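Extracellular solute-binding protein, family 5 (Chelativorans sp., PDB 6WM6) binds EDTA and other aminopolycarboxylates in the periplasm and probably hands them to an ABC transporter for uptake. Local coordinates at residues F466-A471 with K497-S502; F52-D57 with R74-P79; A338-P343 with A422-G427; T97-S102 with E119-S124. All coordinates share one frame; numbering follows the deposited sequence. Where two conformers were deposited one is given.

In the fold
Followed from the N terminus, the four contacts come strictly in series, so none nests inside or crosses another. Contact 2 closes first, folding helix 71-77 back onto strand 49-54, an edge strand of a four-stranded mixed sheet. Contact 4 follows, closing a span made mostly of the hairpin strands 100-108 and 111-117. Far along the chain, contact 3 brings helix 333-340 beside helix 416-429 after a gap of 78 residues. Contact 1 comes last and sets the start of helix 467-474 against the end region of helix 489-499. Contacts 3 and 4 are the farthest apart, their centres about 49 Å from each other on opposite sides of the chain's centre.

Contact 1 (F466-A471 with K497-S502). With EDO (1,2-ethanediol), chain J.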
loop_
_atom_site.group_PDB
_atom_site.type_symbol
_atom_site.label_atom_id
_atom_site.label_comp_id
_atom_site.label_asym_id
_atom_site.label_seq_id
_atom_site.Cartn_x
_atom_site.Cartn_y
_atom_site.Cartn_z
ATOM N N PHE A 466 -7.898 -4.564 -6.015
ATOM C CA PHE A 466 -8.593 -4.303 -7.276
ATOM C C PHE A 466 -7.730 -3.405 -8.148
ATOM O O PHE A 466 -7.720 -2.174 -7.959
ATOM C CB PHE A 466 -9.951 -3.642 -7.011
ATOM C CG PHE A 466 -10.855 -4.473 -6.157
ATOM C CD1 PHE A 466 -11.478 -5.582 -6.680
ATOM C CD2 PHE A 466 -11.070 -4.137 -4.838
ATOM C CE1 PHE A 466 -12.318 -6.364 -5.879
ATOM C CE2 PHE A 466 -11.912 -4.910 -4.040
ATOM C CZ PHE A 466 -12.512 -6.014 -4.569
ATOM N N PRO A 467 -7.017 -3.953 -9.124
ATOM C CA PRO A 467 -6.183 -3.107 -9.994
ATOM C C PRO A 467 -6.909 -1.942 -10.614
ATOM O O PRO A 467 -6.319 -0.857 -10.759
ATOM C CB PRO A 467 -5.678 -4.104 -11.045
ATOM C CG PRO A 467 -5.544 -5.376 -10.275
ATOM C CD PRO A 467 -6.755 -5.392 -9.341
ATOM N N ALA A 468 -8.190 -2.099 -10.973
ATOM C CA ALA A 468 -8.893 -1.012 -11.641
ATOM C C ALA A 468 -9.147 0.151 -10.699
ATOM O O ALA A 468 -9.216 1.299 -11.150
ATOM C CB ALA A 468 -10.220 -1.502 -12.209
ATOM N N VAL A 469 -9.311 -0.127 -9.400
ATOM C CA VAL A 469 -9.499 0.939 -8.417
ATOM C C VAL A 469 -8.203 1.713 -8.241
ATOM O O VAL A 469 -8.182 2.950 -8.280
ATOM C CB VAL A 469 -10.034 0.377 -7.093
ATOM C CG1 VAL A 469 -10.110 1.505 -6.036
ATOM C CG2 VAL A 469 -11.409 -0.251 -7.310
ATOM N N LYS A 470 -7.087 0.998 -8.105
ATOM C CA LYS A 470 -5.807 1.682 -7.978
ATOM C C LYS A 470 -5.509 2.502 -9.217
ATOM O O LYS A 470 -5.037 3.647 -9.130
ATOM C CB LYS A 470 -4.682 0.674 -7.736
ATOM C CG LYS A 470 -3.270 1.267 -7.683
ATOM C CD LYS A 470 -3.134 2.191 -6.503
ATOM C CE LYS A 470 -1.703 2.693 -6.348
ATOM N NZ LYS A 470 -1.580 3.437 -5.091
ATOM N N ALA A 471 -5.787 1.945 -10.390
ATOM C CA ALA A 471 -5.472 2.642 -11.628
ATOM C C ALA A 471 -6.196 3.967 -11.724
ATOM O O ALA A 471 -5.641 4.941 -12.258
ATOM C CB ALA A 471 -5.820 1.743 -12.812
ATOM N N LYS A 497 -14.609 1.283 -17.325
ATOM C CA LYS A 497 -15.280 0.030 -17.661
ATOM C C LYS A 497 -14.757 -1.114 -16.803
ATOM O O LYS A 497 -15.526 -1.958 -16.336
ATOM C CB LYS A 497 -15.091 -0.291 -19.143
ATOM C CG LYS A 497 -15.905 0.620 -20.047
ATOM C CD LYS A 497 -15.618 0.376 -21.516
ATOM C CE LYS A 497 -16.479 1.276 -22.391
ATOM N NZ LYS A 497 -16.190 1.077 -23.838
ATOM N N ALA A 498 -13.454 -1.130 -16.527
ATOM C CA ALA A 498 -12.892 -2.193 -15.714
ATOM C C ALA A 498 -13.404 -2.117 -14.276
ATOM O O ALA A 498 -13.632 -3.148 -13.630
ATOM C CB ALA A 498 -11.363 -2.101 -15.734
ATOM N N ALA A 499 -13.600 -0.908 -13.757
ATOM C CA ALA A 499 -14.088 -0.733 -12.394
ATOM C C ALA A 499 -15.558 -1.075 -12.255
ATOM O O ALA A 499 -16.037 -1.237 -11.126
ATOM C CB ALA A 499 -13.820 0.703 -11.940
ATOM N N ALA A 500 -16.280 -1.203 -13.368
ATOM C CA ALA A 500 -17.683 -1.584 -13.388
ATOM C C ALA A 500 -17.901 -3.068 -13.622
ATOM O O ALA A 500 -19.060 -3.513 -13.632
ATOM C CB ALA A 500 -18.420 -0.785 -14.456
ATOM N N ALA A 501 -16.836 -3.849 -13.812
ATOM C CA ALA A 501 -16.951 -5.264 -14.131
ATOM C C ALA A 501 -17.492 -6.049 -12.944
ATOM O O ALA A 501 -17.490 -5.594 -11.803
ATOM C CB ALA A 501 -15.577 -5.807 -14.544
ATOM N N SER A 502 -17.943 -7.277 -13.220
ATOM C CA SER A 502 -18.560 -8.119 -12.198
ATOM C C SER A 502 -17.602 -9.122 -11.569
ATOM O O SER A 502 -18.003 -9.863 -10.663
ATOM C CB SER A 502 -19.775 -8.851 -12.759
ATOM O OG SER A 502 -19.444 -9.616 -13.887
HETATM C C1 EDO J . -20.238 -5.556 -9.833
HETATM O O1 EDO J . -20.419 -5.035 -11.162
HETATM C C2 EDO J . -21.463 -6.356 -9.394
HETATM O O2 EDO J . -21.512 -7.627 -10.078
#
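Two donors grip Ala498 O, the carbonyl of a residue whose methyl packs on Ala468: Ala501 N lies 3.3 Å from Ala498 O in a tight turn, and the hydroxyl of Ser507 in helix 504-521 adds a second bond. The backbone is thereby fixed just where the two segments meet. Across the contact everything centres on one methyl. Ala468 CB points toward 497-502 and meets Ala498 CB at 3.8 Å, methyl against methyl, while lying equally close, 3.8 Å, to Ala499 N. The methyl of Ala499 stands to one side, its CB 4.2 Å from Ala468 CB. With nothing larger than a methyl on any of the three residues, the CA atoms of Ala468 and Ala499 approach to 5.3 Å. Phe466 stands at the N-cap position of the helix that carries Ala468, and Phe466 O accepts Lys470 N at 3.2 Å. Pro467 follows it at the first helical position, where the lack of an N-H costs no bond. On the far side of the turn, O1 of an ethanediol donates to Ala501 O at 3.0 Å. Ser507 also touches Ala468, so three helices gather here in a close packing of helix ends made possible by small alanine side chains.

Contact 2 (F52-D57 with R74-P79); sequences FAVTRD and RTVTLP. With EDO (1,2-ethanediol), chain H; SO4 (sulfate ion), chain B.
Phe52 and Thr75 meet through one ring carbon and one methyl: CE1 of Phe52 lies 4.3 Å from CG2 of Thr75, which approaches the ring obliquely. The other apolar touch is between branches of two valines, Val54 CG1 and Val76 CG2, also 4.3 Å apart. Both distances are loose, and an ethanediol, probably from the crystallisation liquor, lies between the two segments beside them. Its C1 sits at the edge of the Phe52 ring, near the ring plane, and 4.1 Å from Val54 CG1, while its C2 comes within 3.7 Å of Thr75 OG1. Thr55 N holds the diol's O1 at 3.2 Å, with a bent N-H...O angle of 142°, and Thr55 OG1 adds a weak bond to the same atom. In the next shell, a torsion and a side-chain bond place these groups. Phe52 carries CG trans to its own N (chi1 -172°), which sends the ring toward the helix. The hydroxyl of Thr75 bonds to Ala71 O one turn earlier, leaving CG2 to face Phe52. Farther out, a sulfate takes a weak bond from Arg56 NH2 and further bonds from Ala71 N and Tyr460 OH. Phe254 of strand 251-256 touches both Thr75 and Val76, and Val72 covers Val54, so helix 71-77 packs on two neighbouring strands, the edge strand 49-54 and its parallel partner 251-256.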
loop_
_atom_site.group_PDB
_atom_site.type_symbol
_atom_site.label_atom_id
_atom_site.label_comp_id
_atom_site.label_asym_id
_atom_site.label_seq_id
_atom_site.Cartn_x
_atom_site.Cartn_y
_atom_site.Cartn_z
ATOM N N PHE A 52 5.880 -4.126 19.320
ATOM C CA PHE A 52 6.082 -4.062 17.869
ATOM C C PHE A 52 6.608 -2.673 17.535
ATOM O O PHE A 52 5.979 -1.666 17.872
ATOM C CB PHE A 52 4.714 -4.323 17.218
ATOM C CG PHE A 52 4.705 -4.497 15.716
ATOM C CD1 PHE A 52 5.085 -3.478 14.865
ATOM C CD2 PHE A 52 4.245 -5.678 15.155
ATOM C CE1 PHE A 52 5.037 -3.659 13.475
ATOM C CE2 PHE A 52 4.190 -5.846 13.781
ATOM C CZ PHE A 52 4.585 -4.843 12.953
ATOM N N ALA A 53 7.747 -2.611 16.862
ATOM C CA ALA A 53 8.344 -1.333 16.512
ATOM C C ALA A 53 7.649 -0.726 15.304
ATOM O O ALA A 53 7.373 -1.425 14.325
ATOM C CB ALA A 53 9.826 -1.515 16.166
ATOM N N VAL A 54 7.391 0.591 15.363
ATOM C CA VAL A 54 6.861 1.332 14.215
ATOM C C VAL A 54 7.749 2.532 13.950
ATOM O O VAL A 54 8.412 3.035 14.859
ATOM C CB VAL A 54 5.389 1.754 14.406
ATOM C CG1 VAL A 54 4.526 0.509 14.600
ATOM C CG2 VAL A 54 5.244 2.711 15.556
ATOM N N THR A 55 7.753 2.981 12.685
ATOM C CA THR A 55 8.755 3.916 12.184
ATOM C C THR A 55 8.296 5.373 12.163
ATOM O O THR A 55 9.104 6.247 11.837
ATOM C CB THR A 55 9.186 3.518 10.764
ATOM O OG1 THR A 55 8.047 3.528 9.897
ATOM C CG2 THR A 55 9.811 2.126 10.750
ATOM N N ARG A 56 7.037 5.659 12.490
ATOM C CA ARG A 56 6.541 7.027 12.534
ATOM C C ARG A 56 5.877 7.292 13.882
ATOM O O ARG A 56 5.304 6.382 14.500
ATOM C CB ARG A 56 5.483 7.287 11.443
ATOM C CG ARG A 56 5.896 6.980 10.018
ATOM C CD ARG A 56 4.678 7.100 9.104
ATOM N NE ARG A 56 4.972 6.821 7.703
ATOM C CZ ARG A 56 5.324 7.743 6.810
ATOM N NH1 ARG A 56 5.437 9.015 7.162
ATOM N NH2 ARG A 56 5.564 7.386 5.556
ATOM N N ASP A 57 5.936 8.547 14.333
ATOM C CA ASP A 57 5.096 8.971 15.441
ATOM C C ASP A 57 3.638 9.011 14.981
ATOM O O ASP A 57 3.345 9.030 13.782
ATOM C CB ASP A 57 5.535 10.350 15.938
ATOM C CG ASP A 57 4.873 10.760 17.256
ATOM O OD1 ASP A 57 4.360 9.907 18.002
ATOM O OD2 ASP A 57 4.872 11.979 17.562
ATOM N N ARG A 74 -2.234 2.598 10.142
ATOM C CA ARG A 74 -3.037 1.418 9.844
ATOM C C ARG A 74 -2.692 0.292 10.808
ATOM O O ARG A 74 -3.585 -0.357 11.368
ATOM C CB ARG A 74 -2.807 1.015 8.383
ATOM C CG ARG A 74 -3.956 0.263 7.756
ATOM C CD ARG A 74 -3.769 0.067 6.244
ATOM N NE ARG A 74 -3.659 1.333 5.528
ATOM C CZ ARG A 74 -2.576 1.770 4.899
ATOM N NH1 ARG A 74 -1.467 1.070 4.864
ATOM N NH2 ARG A 74 -2.621 2.952 4.303
ATOM N N THR A 75 -1.398 0.037 11.012
ATOM C CA THR A 75 -0.959 -1.028 11.913
ATOM C C THR A 75 -1.429 -0.789 13.343
ATOM O O THR A 75 -1.935 -1.703 14.004
ATOM C CB THR A 75 0.568 -1.148 11.847
ATOM O OG1 THR A 75 0.921 -1.643 10.547
ATOM C CG2 THR A 75 1.121 -2.113 12.880
ATOM N N VAL A 76 -1.268 0.430 13.840
ATOM C CA VAL A 76 -1.573 0.717 15.240
ATOM C C VAL A 76 -3.066 0.713 15.516
ATOM O O VAL A 76 -3.493 0.436 16.637
ATOM C CB VAL A 76 -0.921 2.054 15.631
ATOM C CG1 VAL A 76 -1.399 2.519 16.978
ATOM C CG2 VAL A 76 0.595 1.915 15.621
ATOM N N THR A 77 -3.898 1.046 14.533
ATOM C CA THR A 77 -5.344 1.122 14.753
ATOM C C THR A 77 -6.101 -0.101 14.254
ATOM O O THR A 77 -7.270 -0.263 14.628
ATOM C CB THR A 77 -5.979 2.424 14.220
ATOM O OG1 THR A 77 -5.876 2.540 12.793
ATOM C CG2 THR A 77 -5.340 3.645 14.871
ATOM N N LEU A 78 -5.482 -0.981 13.470
ATOM C CA LEU A 78 -6.143 -2.243 13.127
ATOM C C LEU A 78 -6.671 -3.004 14.339
ATOM O O LEU A 78 -7.756 -3.613 14.225
ATOM C CB LEU A 78 -5.245 -3.133 12.253
ATOM C CG LEU A 78 -5.341 -2.875 10.761
ATOM C CD1 LEU A 78 -4.179 -3.568 10.062
ATOM C CD2 LEU A 78 -6.673 -3.314 10.165
ATOM N N PRO A 79 -6.002 -3.006 15.496
ATOM C CA PRO A 79 -6.539 -3.735 16.661
ATOM C C PRO A 79 -7.768 -3.120 17.285
ATOM O O PRO A 79 -8.392 -3.790 18.114
ATOM C CB PRO A 79 -5.369 -3.735 17.653
ATOM C CG PRO A 79 -4.149 -3.541 16.783
ATOM C CD PRO A 79 -4.618 -2.579 15.711
HETATM C C1 EDO H . 5.897 -0.569 10.921
HETATM O O1 EDO H . 6.397 0.770 10.764
HETATM C C2 EDO H . 4.435 -0.636 10.488
HETATM O O2 EDO H . 4.342 -1.013 9.108
HETATM S S SO4 B . 3.148 4.229 3.230
HETATM O O1 SO4 B . 2.282 3.370 4.042
HETATM O O2 SO4 B . 4.227 4.737 4.060
HETATM O O3 SO4 B . 3.709 3.441 2.098
HETATM O O4 SO4 B . 2.359 5.341 2.713
#

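Contact 3 (A338-P343 with A422-G427); sequences AKTADP and ARLITG
The apolar part of this surface contact depends on one branch of Leu424. Its CD1 reaches toward the end of helix 333-340 and meets Lys339 CB at 3.8 Å and Thr340 CG2 at 4.0 Å. The side chains of Thr340 and Leu424 run past each other in opposite senses, so the two methyls meet obliquely, offset from each other. Lys339 offers only the root of its side chain: CB faces Leu424, then the chain bends at chi2 (-86°) and again at chi4, carrying the ammonium off to a salt bridge with Asp335 one turn back. The polar bonds turn away from Leu424 and hold its partners in place. Thr340 keeps OG1 on the backbone side (chi1 61°), where it bonds to Leu336 O and to Tyr528 OH, and this leaves CG2 as the branch presented to the leucine. On the other helix, Thr426 N bonds to Ala422 O at 3.0 Å in regular helical fashion. Helix 416-429 also packs on strands 436-439 and 456-462 through Ala422, and it links strand 407-410 to the parallel strand 436-439. Contact 3 therefore rests on the outer flank of a beta-alpha-beta crossover.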
loop_
_atom_site.group_PDB
_atom_site.type_symbol
_atom_site.label_atom_id
_atom_site.label_comp_id
_atom_site.label_asym_id
_atom_site.label_seq_id
_atom_site.Cartn_x
_atom_site.Cartn_y
_atom_site.Cartn_z
ATOM N N ALA A 338 19.818 -8.100 -11.036
ATOM C CA ALA A 338 20.969 -8.929 -10.685
ATOM C C ALA A 338 21.860 -8.262 -9.651
ATOM O O ALA A 338 22.456 -8.953 -8.803
ATOM C CB ALA A 338 21.803 -9.243 -11.930
ATOM N N LYS A 339 21.959 -6.936 -9.685
ATOM C CA LYS A 339 22.835 -6.223 -8.769
ATOM C C LYS A 339 22.186 -5.867 -7.445
ATOM O O LYS A 339 22.890 -5.695 -6.442
ATOM C CB LYS A 339 23.330 -4.927 -9.431
ATOM C CG LYS A 339 24.160 -5.112 -10.682
ATOM C CD LYS A 339 25.619 -5.321 -10.346
ATOM C CE LYS A 339 26.488 -5.278 -11.603
ATOM N NZ LYS A 339 26.223 -6.425 -12.512
ATOM N N THR A 340 20.857 -5.743 -7.386
ATOM C CA THR A 340 20.190 -5.200 -6.222
ATOM C C THR A 340 19.255 -6.161 -5.502
ATOM O O THR A 340 18.904 -5.896 -4.345
ATOM C CB THR A 340 19.380 -3.938 -6.590
ATOM O OG1 THR A 340 18.385 -4.291 -7.566
ATOM C CG2 THR A 340 20.282 -2.865 -7.155
ATOM N N ALA A 341 18.787 -7.212 -6.158
ATOM C CA ALA A 341 17.872 -8.177 -5.557
ATOM C C ALA A 341 18.433 -9.588 -5.597
ATOM O O ALA A 341 18.427 -10.284 -4.566
ATOM C CB ALA A 341 16.508 -8.143 -6.273
ATOM N N ASP A 342 18.923 -10.030 -6.752
ATOM C CA ASP A 342 19.291 -11.431 -6.917
ATOM C C ASP A 342 20.358 -11.920 -5.934
ATOM O O ASP A 342 20.371 -13.133 -5.655
ATOM C CB ASP A 342 19.752 -11.724 -8.354
ATOM C CG ASP A 342 18.658 -11.520 -9.405
ATOM O OD1 ASP A 342 17.474 -11.373 -9.035
ATOM O OD2 ASP A 342 19.015 -11.529 -10.600
ATOM N N PRO A 343 21.263 -11.091 -5.411
ATOM C CA PRO A 343 22.281 -11.641 -4.499
ATOM C C PRO A 343 21.712 -12.211 -3.213
ATOM O O PRO A 343 22.373 -13.054 -2.591
ATOM C CB PRO A 343 23.197 -10.442 -4.229
ATOM C CG PRO A 343 23.077 -9.607 -5.450
ATOM C CD PRO A 343 21.594 -9.709 -5.814
ATOM N N ALA A 422 19.522 4.105 -8.942
ATOM C CA ALA A 422 19.729 5.389 -9.594
ATOM C C ALA A 422 21.127 5.464 -10.191
ATOM O O ALA A 422 21.317 5.991 -11.295
ATOM C CB ALA A 422 19.526 6.525 -8.581
ATOM N N ARG A 423 22.128 4.941 -9.472
ATOM C CA ARG A 423 23.485 4.937 -10.010
ATOM C C ARG A 423 23.603 3.995 -11.201
ATOM O O ARG A 423 24.278 4.304 -12.185
ATOM C CB ARG A 423 24.476 4.548 -8.915
ATOM C CG ARG A 423 24.596 5.578 -7.803
ATOM C CD ARG A 423 25.685 5.189 -6.818
ATOM N NE ARG A 423 25.843 6.176 -5.754
ATOM C CZ ARG A 423 26.584 7.278 -5.851
ATOM N NH1 ARG A 423 26.666 8.110 -4.823
ATOM N NH2 ARG A 423 27.238 7.553 -6.973
ATOM N N LEU A 424 22.969 2.822 -11.114
ATOM C CA LEU A 424 23.006 1.900 -12.248
ATOM C C LEU A 424 22.344 2.492 -13.483
ATOM O O LEU A 424 22.867 2.365 -14.603
ATOM C CB LEU A 424 22.320 0.595 -11.856
ATOM C CG LEU A 424 23.115 -0.221 -10.833
ATOM C CD1 LEU A 424 22.271 -1.331 -10.230
ATOM C CD2 LEU A 424 24.356 -0.784 -11.516
ATOM N N ILE A 425 21.208 3.168 -13.303
ATOM C CA ILE A 425 20.498 3.771 -14.426
ATOM C C ILE A 425 21.340 4.862 -15.065
ATOM O O ILE A 425 21.394 4.987 -16.297
ATOM C CB ILE A 425 19.113 4.283 -13.968
ATOM C CG1 ILE A 425 18.209 3.074 -13.686
ATOM C CG2 ILE A 425 18.515 5.212 -15.004
ATOM C CD1 ILE A 425 16.982 3.405 -12.872
ATOM N N THR A 426 22.014 5.673 -14.243
ATOM C CA THR A 426 22.953 6.656 -14.774
ATOM C C THR A 426 23.964 6.008 -15.707
ATOM O O THR A 426 24.242 6.532 -16.791
ATOM C CB THR A 426 23.660 7.342 -13.607
ATOM O OG1 THR A 426 22.701 8.109 -12.869
ATOM C CG2 THR A 426 24.777 8.262 -14.108
ATOM N N GLY A 427 24.506 4.853 -15.304
ATOM C CA GLY A 427 25.476 4.168 -16.143
ATOM C C GLY A 427 24.885 3.601 -17.417
ATOM O O GLY A 427 25.533 3.614 -18.467
#

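Contact 4 (T97-S102 with E119-S124). With EDO (1,2-ethanediol), chain F; EDO (1,2-ethanediol), chain K.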
loop_
_atom_site.group_PDB
_atom_site.type_symbol
_atom_site.label_atom_id
_atom_site.label_comp_id
_atom_site.label_asym_id
_atom_site.label_seq_id
_atom_site.Cartn_x
_atom_site.Cartn_y
_atom_site.Cartn_z
ATOM N N THR A 97 -16.136 -12.374 9.982
ATOM C CA THR A 97 -17.244 -13.092 10.601
ATOM C C THR A 97 -17.401 -12.788 12.078
ATOM O O THR A 97 -18.367 -13.255 12.689
ATOM C CB THR A 97 -17.078 -14.604 10.390
ATOM O OG1 THR A 97 -15.784 -15.026 10.772
ATOM C CG2 THR A 97 -17.296 -14.964 8.931
ATOM N N ASP A 98 -16.465 -12.061 12.677
ATOM C CA ASP A 98 -16.700 -11.539 14.027
ATOM C C ASP A 98 -17.705 -10.396 13.994
ATOM O O ASP A 98 -18.568 -10.289 14.872
ATOM C CB ASP A 98 -15.384 -11.086 14.654
ATOM C CG ASP A 98 -14.433 -12.257 14.950
ATOM O OD1 ASP A 98 -14.934 -13.363 15.223
ATOM O OD2 ASP A 98 -13.208 -12.008 14.948
ATOM N N LEU A 99 -17.626 -9.552 12.971
ATOM C CA LEU A 99 -18.518 -8.422 12.800
ATOM C C LEU A 99 -19.800 -8.784 12.070
ATOM O O LEU A 99 -20.886 -8.320 12.453
ATOM C CB LEU A 99 -17.819 -7.302 12.039
ATOM C CG LEU A 99 -18.658 -6.099 11.693
ATOM C CD1 LEU A 99 -19.077 -5.336 12.951
ATOM C CD2 LEU A 99 -17.855 -5.179 10.778
ATOM N N LEU A 100 -19.705 -9.599 11.030
ATOM C CA LEU A 100 -20.799 -9.816 10.102
ATOM C C LEU A 100 -21.271 -11.256 10.089
ATOM O O LEU A 100 -20.465 -12.202 10.058
ATOM C CB LEU A 100 -20.381 -9.456 8.661
ATOM C CG LEU A 100 -19.990 -8.009 8.417
ATOM C CD1 LEU A 100 -19.481 -7.841 6.996
ATOM C CD2 LEU A 100 -21.199 -7.108 8.660
ATOM N N GLU A 101 -22.593 -11.431 10.073
ATOM C CA GLU A 101 -23.163 -12.722 9.700
ATOM C C GLU A 101 -23.016 -12.963 8.203
ATOM O O GLU A 101 -22.682 -14.076 7.771
ATOM C CB GLU A 101 -24.642 -12.770 10.095
ATOM C CG GLU A 101 -25.337 -14.070 9.732
ATOM C CD GLU A 101 -26.847 -13.982 9.871
ATOM O OE1 GLU A 101 -27.332 -13.045 10.541
ATOM O OE2 GLU A 101 -27.548 -14.837 9.287
ATOM N N SER A 102 -23.248 -11.932 7.392
ATOM C CA SER A 102 -23.205 -12.068 5.949
ATOM C C SER A 102 -23.053 -10.708 5.290
ATOM O O SER A 102 -23.358 -9.658 5.868
ATOM C CB SER A 102 -24.468 -12.759 5.438
ATOM O OG SER A 102 -25.640 -12.041 5.800
ATOM N N GLU A 119 -25.461 -9.847 15.959
ATOM C CA GLU A 119 -26.134 -9.224 17.091
ATOM C C GLU A 119 -25.143 -8.859 18.186
ATOM O O GLU A 119 -25.246 -7.779 18.780
ATOM C CB GLU A 119 -27.241 -10.149 17.604
ATOM C CG GLU A 119 -28.433 -10.207 16.655
ATOM C CD GLU A 119 -29.571 -11.055 17.179
ATOM O OE1 GLU A 119 -30.488 -11.369 16.389
ATOM O OE2 GLU A 119 -29.550 -11.407 18.377
ATOM N N ASP A 120 -24.152 -9.717 18.434
ATOM C CA ASP A 120 -23.202 -9.505 19.524
ATOM C C ASP A 120 -22.076 -8.532 19.196
ATOM O O ASP A 120 -21.268 -8.228 20.082
ATOM C CB ASP A 120 -22.610 -10.831 19.972
ATOM C CG ASP A 120 -23.621 -11.744 20.629
ATOM O OD1 ASP A 120 -24.688 -11.246 21.049
ATOM O OD2 ASP A 120 -23.347 -12.960 20.732
ATOM N N ALA A 121 -21.999 -7.998 17.985
ATOM C CA ALA A 121 -20.978 -7.000 17.679
ATOM C C ALA A 121 -21.325 -5.679 18.378
ATOM O O ALA A 121 -22.381 -5.076 18.128
ATOM C CB ALA A 121 -20.856 -6.789 16.180
ATOM N N VAL A 122 -20.428 -5.249 19.260
ATOM C CA VAL A 122 -20.609 -4.067 20.085
ATOM C C VAL A 122 -19.313 -3.272 20.147
ATOM O O VAL A 122 -18.213 -3.818 19.996
ATOM C CB VAL A 122 -21.061 -4.427 21.525
ATOM C CG1 VAL A 122 -22.397 -5.168 21.519
ATOM C CG2 VAL A 122 -19.975 -5.236 22.252
ATOM N N TRP A 123 -19.455 -1.967 20.392
ATOM C CA TRP A 123 -18.319 -1.122 20.755
ATOM C C TRP A 123 -17.934 -1.395 22.203
ATOM O O TRP A 123 -18.670 -2.034 22.962
ATOM C CB TRP A 123 -18.676 0.349 20.531
ATOM C CG TRP A 123 -18.956 0.691 19.107
ATOM C CD1 TRP A 123 -20.185 0.894 18.528
ATOM C CD2 TRP A 123 -17.992 0.859 18.059
ATOM N NE1 TRP A 123 -20.040 1.190 17.196
ATOM C CE2 TRP A 123 -18.708 1.174 16.880
ATOM C CE3 TRP A 123 -16.601 0.782 18.012
ATOM C CZ2 TRP A 123 -18.072 1.387 15.659
ATOM C CZ3 TRP A 123 -15.963 1.007 16.804
ATOM C CH2 TRP A 123 -16.695 1.289 15.646
ATOM N N SER A 124 -16.777 -0.864 22.611
ATOM C CA SER A 124 -16.213 -1.168 23.924
ATOM C C SER A 124 -17.025 -0.611 25.071
ATOM O O SER A 124 -16.781 -1.003 26.217
ATOM C CB SER A 124 -14.773 -0.659 23.989
ATOM O OG SER A 124 -14.713 0.692 23.594
HETATM C C1 EDO F . -11.814 -13.586 12.029
HETATM O O1 EDO F . -10.966 -14.333 11.145
HETATM C C2 EDO F . -12.806 -12.743 11.239
HETATM O O2 EDO F . -13.001 -13.306 9.945
HETATM C C1 EDO K . -15.412 -18.254 9.301
HETATM O O1 EDO K . -14.447 -17.216 9.601
HETATM C C2 EDO K . -16.076 -18.729 10.592
HETATM O O2 EDO K . -15.111 -19.343 11.453
#
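Leu99 reaches Ala121 by turning back on itself. Its CB leaves the backbone pointing away from 119-124, with CG trans to the backbone N (chi1 176°), and CG, like CB, stays beyond contact distance of Ala121 CB. At chi2 of 67° the chain bends, and CD1 swings round to meet Ala121 CB at 4.0 Å; CD2 continues away from that methyl. Ala121, by contrast, directs its CB toward 97-102. That methyl also lies 4.0 Å from Leu99 O and 4.4 Å from Asp98 O, so it rests against backbone as much as side chain. The CA atoms of Leu99 and Ala121 are 5.6 Å apart. Polar bonds just outside anchor each segment separately. Asp98 O bonds to the guanidinium of Arg118, Leu99 pairs with Arg118 through the backbone, and Asp98 OD1 accepts Glu244 N. Ala121 has its own backbone partner in Ile129. Immediately beyond, Glu101 and Ser102 share Arg116 as their backbone partner, which makes a classic beta bulge as strand 100-108 runs beside strand 111-117. At the other end, Thr97 OG1 shares a 2.8 Å bond with O1 of one ethanediol and a weak one with O2 of a second. The chemistry across the contact is thus purely van der Waals, and the alignment of the two segments probably owes more to the backbone bonds of the adjoining hairpin.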